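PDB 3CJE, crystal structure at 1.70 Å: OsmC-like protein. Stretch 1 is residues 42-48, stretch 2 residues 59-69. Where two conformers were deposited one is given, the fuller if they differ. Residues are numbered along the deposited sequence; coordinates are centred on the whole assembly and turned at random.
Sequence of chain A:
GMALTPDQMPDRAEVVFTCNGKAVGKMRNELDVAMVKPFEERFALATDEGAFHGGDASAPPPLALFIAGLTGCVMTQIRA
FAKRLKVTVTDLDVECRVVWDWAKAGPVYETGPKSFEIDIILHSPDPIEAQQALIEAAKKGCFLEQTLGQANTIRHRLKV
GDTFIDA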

ATOM      1  N   ARG A  42      -7.904   6.358 -14.760  1.00 17.61           N
ATOM      2  CA  ARG A  42      -7.009   7.283 -14.090  1.00 19.02           C
ATOM      3  C   ARG A  42      -7.630   7.837 -12.828  1.00 17.63           C
ATOM      4  O   ARG A  42      -8.833   8.070 -12.772  1.00 17.32           O
ATOM      5  N   PHE A  43      -6.798   8.063 -11.821  1.00 16.74           N
ATOM      6  CA  PHE A  43      -7.204   8.594 -10.529  1.00 19.05           C
ATOM      7  C   PHE A  43      -6.194   9.654 -10.085  1.00 20.87           C
ATOM      8  O   PHE A  43      -5.000   9.413 -10.142  1.00 23.08           O
ATOM      9  N   ALA A  44      -6.665  10.813  -9.643  1.00 19.56           N
ATOM     10  CA  ALA A  44      -5.785  11.872  -9.155  1.00 20.60           C
ATOM     11  C   ALA A  44      -5.779  11.765  -7.643  1.00 23.58           C
ATOM     12  O   ALA A  44      -6.800  11.988  -6.992  1.00 24.32           O
ATOM     13  N   LEU A  45      -4.632  11.418  -7.083  0.50 17.23           N
ATOM     14  CA  LEU A  45      -4.499  11.287  -5.643  0.50 16.90           C
ATOM     15  C   LEU A  45      -3.355  12.168  -5.149  0.50 17.71           C
ATOM     16  O   LEU A  45      -2.662  12.821  -5.945  0.50 17.13           O
ATOM     17  N   ALA A  46      -3.176  12.199  -3.835  1.00 18.10           N
ATOM     18  CA  ALA A  46      -2.160  13.059  -3.258  1.00 17.34           C
ATOM     19  C   ALA A  46      -1.821  12.573  -1.868  1.00 18.43           C
ATOM     20  O   ALA A  46      -2.624  11.909  -1.217  1.00 20.32           O
ATOM     21  N   THR A  47      -0.623  12.895  -1.444  1.00 15.91           N
ATOM     22  CA  THR A  47      -0.217  12.719  -0.033  1.00 17.60           C
ATOM     23  C   THR A  47       0.392  14.026   0.456  1.00 18.97           C
ATOM     24  O   THR A  47       0.822  14.874  -0.339  1.00 17.37           O
ATOM     25  N   ASP A  48       0.444  14.188   1.772  1.00 18.87           N
ATOM     26  CA  ASP A  48       1.052  15.376   2.363  1.00 19.87           C
ATOM     27  C   ASP A  48       1.462  15.043   3.788  1.00 24.48           C
ATOM     28  O   ASP A  48       1.023  14.031   4.332  1.00 21.92           O
ATOM     29  N   ALA A  59     -14.863   6.509  -5.393  1.00 32.06           N
ATOM     30  CA  ALA A  59     -13.575   6.252  -4.710  1.00 26.16           C
ATOM     31  C   ALA A  59     -12.685   5.360  -5.575  1.00 22.57           C
ATOM     32  O   ALA A  59     -13.180   4.587  -6.366  1.00 24.59           O
ATOM     33  N   PRO A  60     -11.358   5.464  -5.425  1.00 18.88           N
ATOM     34  CA  PRO A  60     -10.497   4.639  -6.282  1.00 19.53           C
ATOM     35  C   PRO A  60     -10.433   3.196  -5.812  1.00 19.11           C
ATOM     36  O   PRO A  60     -10.846   2.902  -4.672  1.00 19.17           O
ATOM     37  N   PRO A  61      -9.919   2.290  -6.656  1.00 18.03           N
ATOM     38  CA  PRO A  61      -9.746   0.928  -6.194  1.00 17.31           C
ATOM     39  C   PRO A  61      -8.572   0.789  -5.238  1.00 15.60           C
ATOM     40  O   PRO A  61      -7.664   1.627  -5.200  1.00 15.23           O
ATOM     41  N   PRO A  62      -8.605  -0.283  -4.437  1.00 15.04           N
ATOM     42  CA  PRO A  62      -7.545  -0.463  -3.446  1.00 16.78           C
ATOM     43  C   PRO A  62      -6.117  -0.421  -3.996  1.00 15.14           C
ATOM     44  O   PRO A  62      -5.214   0.140  -3.366  1.00 15.29           O
ATOM     45  N   LEU A  63      -5.861  -0.995  -5.176  1.00 15.01           N
ATOM     46  CA  LEU A  63      -4.473  -1.020  -5.671  1.00 14.81           C
ATOM     47  C   LEU A  63      -4.019   0.404  -6.046  1.00 15.09           C
ATOM     48  O   LEU A  63      -2.796   0.677  -6.083  1.00 14.54           O
ATOM     49  N   ALA A  64      -4.970   1.284  -6.390  1.00 14.82           N
ATOM     50  CA  ALA A  64      -4.610   2.703  -6.667  1.00 14.34           C
ATOM     51  C   ALA A  64      -4.092   3.360  -5.397  1.00 14.17           C
ATOM     52  O   ALA A  64      -3.115   4.101  -5.422  1.00 14.67           O
ATOM     53  N   LEU A  65      -4.781   3.120  -4.275  1.00 14.69           N
ATOM     54  CA  LEU A  65      -4.289   3.658  -2.995  1.00 14.26           C
ATOM     55  C   LEU A  65      -2.910   3.075  -2.676  1.00 14.11           C
ATOM     56  O   LEU A  65      -2.030   3.795  -2.200  1.00 15.90           O
ATOM     57  N   PHE A  66      -2.703   1.763  -2.889  1.00 14.38           N
ATOM     58  CA  PHE A  66      -1.401   1.139  -2.629  1.00 14.71           C
ATOM     59  C   PHE A  66      -0.272   1.809  -3.427  1.00 15.26           C
ATOM     60  O   PHE A  66       0.753   2.189  -2.877  1.00 14.92           O
ATOM     61  N   ILE A  67      -0.433   1.915  -4.750  1.00 14.84           N
ATOM     62  CA  ILE A  67       0.660   2.441  -5.583  1.00 14.15           C
ATOM     63  C   ILE A  67       0.924   3.925  -5.291  1.00 13.96           C
ATOM     64  O   ILE A  67       2.064   4.366  -5.295  1.00 15.59           O
ATOM     65  N   ALA A  68      -0.144   4.685  -5.003  1.00 14.32           N
ATOM     66  CA  ALA A  68      -0.008   6.087  -4.579  1.00 14.75           C
ATOM     67  C   ALA A  68       0.774   6.164  -3.258  1.00 16.31           C
ATOM     68  O   ALA A  68       1.655   6.995  -3.106  1.00 16.45           O
ATOM     69  N   GLY A  69       0.452   5.294  -2.316  1.00 15.99           N
ATOM     70  CA  GLY A  69       1.166   5.218  -1.047  1.00 16.28           C
ATOM     71  C   GLY A  69       2.632   4.944  -1.225  1.00 14.69           C
ATOM     72  O   GLY A  69       3.488   5.583  -0.638  1.00 15.67           O
TER

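Strand 42-47 lies across helix 62-69 and the proline-rich segment that leads into it, the two axes running 43° apart and approaching to 9.0 Å. The alternation of the strand decides which side chains take part. Phe 43, Leu 45 and Thr 47 direct their CA-to-CB bonds toward the second stretch, whereas that of Ala 46 points away and Arg 42 and Ala 44 are out of reach. The side-chain contacts are apolar: no hydrogen bond crosses between the stretches, and the 321 Å² of buried surface comes mainly from two strand side chains meeting prolines and alanines.

Phe 43 adopts the m rotamer, with chi1 at -46° and chi2 at -85°, which lays its ring beside the start of the helix. Pro 61, at the N-cap position, sets its CD over one face of the Phe 43 ring, 3.7 Å from the centroid of that ring and 29° off the normal. This is a CH-pi contact, a favourable arrangement because the CD hydrogens of proline, next to the ring nitrogen, are slightly polarised. Its closest approach is tight, 3.3 Å from Phe 43 CZ to Pro 61 CD. The CA-to-CB bond of Pro 61 points sideways, yet the closure of the pyrrolidine ring onto the backbone nitrogen still presents CD to the aromatic face. Two further contacts reach the phenyl ring obliquely: Phe 43 CD1 lies 3.9 Å from Pro 60 CB, and Phe 43 CD2 lies 4.0 Å from Ala 64 CB.

Leu 45, for which one of two deposited conformers is described, has the common m,t combination (chi1 -54°, chi2 176°). This conformation extends CD1 toward the helix and leaves CD2 near Pro 60, where Leu 45 CD2 is 4.0 Å from Pro 60 CG. Leu 45 CD1 meets Ala 68 CB at 3.7 Å and Ala 64 CB at 4.3 Å; these alanines, one helical turn apart, both point toward the strand, and their short side chains let the methyl approach the helix backbone, with Leu 45 CD1 only 3.7 Å from Ala 64 O. Ala 64 O also accepts the regular helical hydrogen bond from Ala 68 N, at 3.1 Å, so the methyl packs against an already paired carbonyl. Leu 65, also m,t, starts sideways, but its end comes nearer, placing Leu 65 CD2 4.1 Å from Leu 45 CD1.

Toward the end of the strand the packing thins. Thr 47 takes the p rotamer (chi1 63°), and its methyl makes a marginal approach, Thr 47 CG2 to Ala 68 O at 4.5 Å. Its hydroxyl has no polar partner across the contact. Gly 69 has no side chain to contribute, although its CA is the nearest in register to that of Thr 47, at 7.7 Å. The remaining polar side chains lie outside this packing: Arg 42 NH1 is hydrogen-bonded elsewhere in the structure, and Asp 48 lies beyond reach of the helix.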

ATOM      1  CB  ARG A  42      -6.630   8.451 -15.011  1.00 21.70           C
ATOM      2  CG  ARG A  42      -5.765   8.028 -16.205  1.00 32.64           C
ATOM      3  CD  ARG A  42      -4.769   9.112 -16.684  1.00 37.39           C
ATOM      4  NE  ARG A  42      -3.691   8.521 -17.502  1.00 49.44           N
ATOM      5  CZ  ARG A  42      -2.405   8.380 -17.147  1.00 55.88           C
ATOM      6  NH1 ARG A  42      -1.940   8.791 -15.967  1.00 46.92           N
ATOM      7  NH2 ARG A  42      -1.557   7.817 -18.006  1.00 60.39           N
ATOM      8  CB  PHE A  43      -7.216   7.464  -9.512  1.00 17.72           C
ATOM      9  CG  PHE A  43      -7.893   6.216 -10.012  1.00 20.92           C
ATOM     10  CD1 PHE A  43      -9.266   6.095  -9.902  1.00 25.96           C
ATOM     11  CD2 PHE A  43      -7.168   5.186 -10.611  1.00 23.91           C
ATOM     12  CE1 PHE A  43      -9.911   4.970 -10.382  1.00 20.17           C
ATOM     13  CE2 PHE A  43      -7.800   4.079 -11.080  1.00 25.28           C
ATOM     14  CZ  PHE A  43      -9.183   3.975 -10.954  1.00 21.06           C
ATOM     15  CB  ALA A  44      -6.243  13.263  -9.634  1.00 22.54           C
ATOM     16  CB  LEU A  45      -4.290   9.821  -5.267  0.50 17.83           C
ATOM     17  CG  LEU A  45      -5.334   8.838  -5.801  0.50 13.50           C
ATOM     18  CD1 LEU A  45      -4.916   7.360  -5.419  0.50 13.29           C
ATOM     19  CD2 LEU A  45      -6.712   9.198  -5.309  0.50 18.87           C
ATOM     20  CB  ALA A  46      -2.624  14.504  -3.246  1.00 18.39           C
ATOM     21  CB  THR A  47       0.804  11.574   0.171  1.00 20.49           C
ATOM     22  OG1 THR A  47       2.037  11.861  -0.542  1.00 18.49           O
ATOM     23  CG2 THR A  47       0.263  10.220  -0.306  1.00 18.05           C
ATOM     24  CB  ASP A  48       0.071  16.530   2.331  1.00 20.34           C
ATOM     25  CG  ASP A  48       0.751  17.913   2.275  1.00 22.35           C
ATOM     26  OD1 ASP A  48       1.976  18.031   2.539  1.00 21.26           O
ATOM     27  OD2 ASP A  48      -0.002  18.834   1.930  1.00 27.54           O
ATOM     28  CB  ALA A  59     -13.838   5.610  -3.363  1.00 24.25           C
ATOM     29  CB  PRO A  60      -9.118   5.263  -6.117  1.00 20.70           C
ATOM     30  CG  PRO A  60      -9.191   6.134  -4.982  1.00 27.09           C
ATOM     31  CD  PRO A  60     -10.586   6.344  -4.543  1.00 23.07           C
ATOM     32  CB  PRO A  61      -9.460   0.123  -7.476  1.00 17.94           C
ATOM     33  CG  PRO A  61      -8.849   1.123  -8.393  1.00 18.83           C
ATOM     34  CD  PRO A  61      -9.451   2.465  -8.045  1.00 19.25           C
ATOM     35  CB  PRO A  62      -7.857  -1.855  -2.871  1.00 19.20           C
ATOM     36  CG  PRO A  62      -9.314  -2.008  -3.009  1.00 19.47           C
ATOM     37  CD  PRO A  62      -9.644  -1.330  -4.328  1.00 16.44           C
ATOM     38  CB  LEU A  63      -4.306  -1.982  -6.850  1.00 16.43           C
ATOM     39  CG  LEU A  63      -4.378  -3.476  -6.476  1.00 21.34           C
ATOM     40  CD1 LEU A  63      -4.065  -4.341  -7.719  1.00 21.11           C
ATOM     41  CD2 LEU A  63      -3.493  -3.804  -5.335  1.00 26.35           C
ATOM     42  CB  ALA A  64      -5.823   3.534  -7.236  1.00 13.41           C
ATOM     43  CB  LEU A  65      -5.297   3.410  -1.879  1.00 15.01           C
ATOM     44  CG  LEU A  65      -6.653   4.101  -1.958  1.00 19.49           C
ATOM     45  CD1 LEU A  65      -7.425   3.822  -0.627  1.00 17.37           C
ATOM     46  CD2 LEU A  65      -6.532   5.560  -2.166  1.00 22.74           C
ATOM     47  CB  PHE A  66      -1.441  -0.351  -2.981  1.00 15.95           C
ATOM     48  CG  PHE A  66      -0.099  -0.985  -2.956  1.00 14.12           C
ATOM     49  CD1 PHE A  66       0.560  -1.226  -1.760  1.00 14.69           C
ATOM     50  CD2 PHE A  66       0.581  -1.259  -4.151  1.00 15.68           C
ATOM     51  CE1 PHE A  66       1.843  -1.801  -1.765  1.00 19.39           C
ATOM     52  CE2 PHE A  66       1.869  -1.840  -4.135  1.00 17.49           C
ATOM     53  CZ  PHE A  66       2.482  -2.084  -2.940  1.00 18.82           C
ATOM     54  CB  ILE A  67       0.486   2.152  -7.084  1.00 15.38           C
ATOM     55  CG1 ILE A  67       1.831   2.313  -7.821  1.00 15.80           C
ATOM     56  CG2 ILE A  67      -0.640   2.953  -7.708  1.00 15.25           C
ATOM     57  CD1 ILE A  67       1.838   1.844  -9.270  1.00 14.52           C
ATOM     58  CB  ALA A  68      -1.356   6.775  -4.447  1.00 16.15           C
TER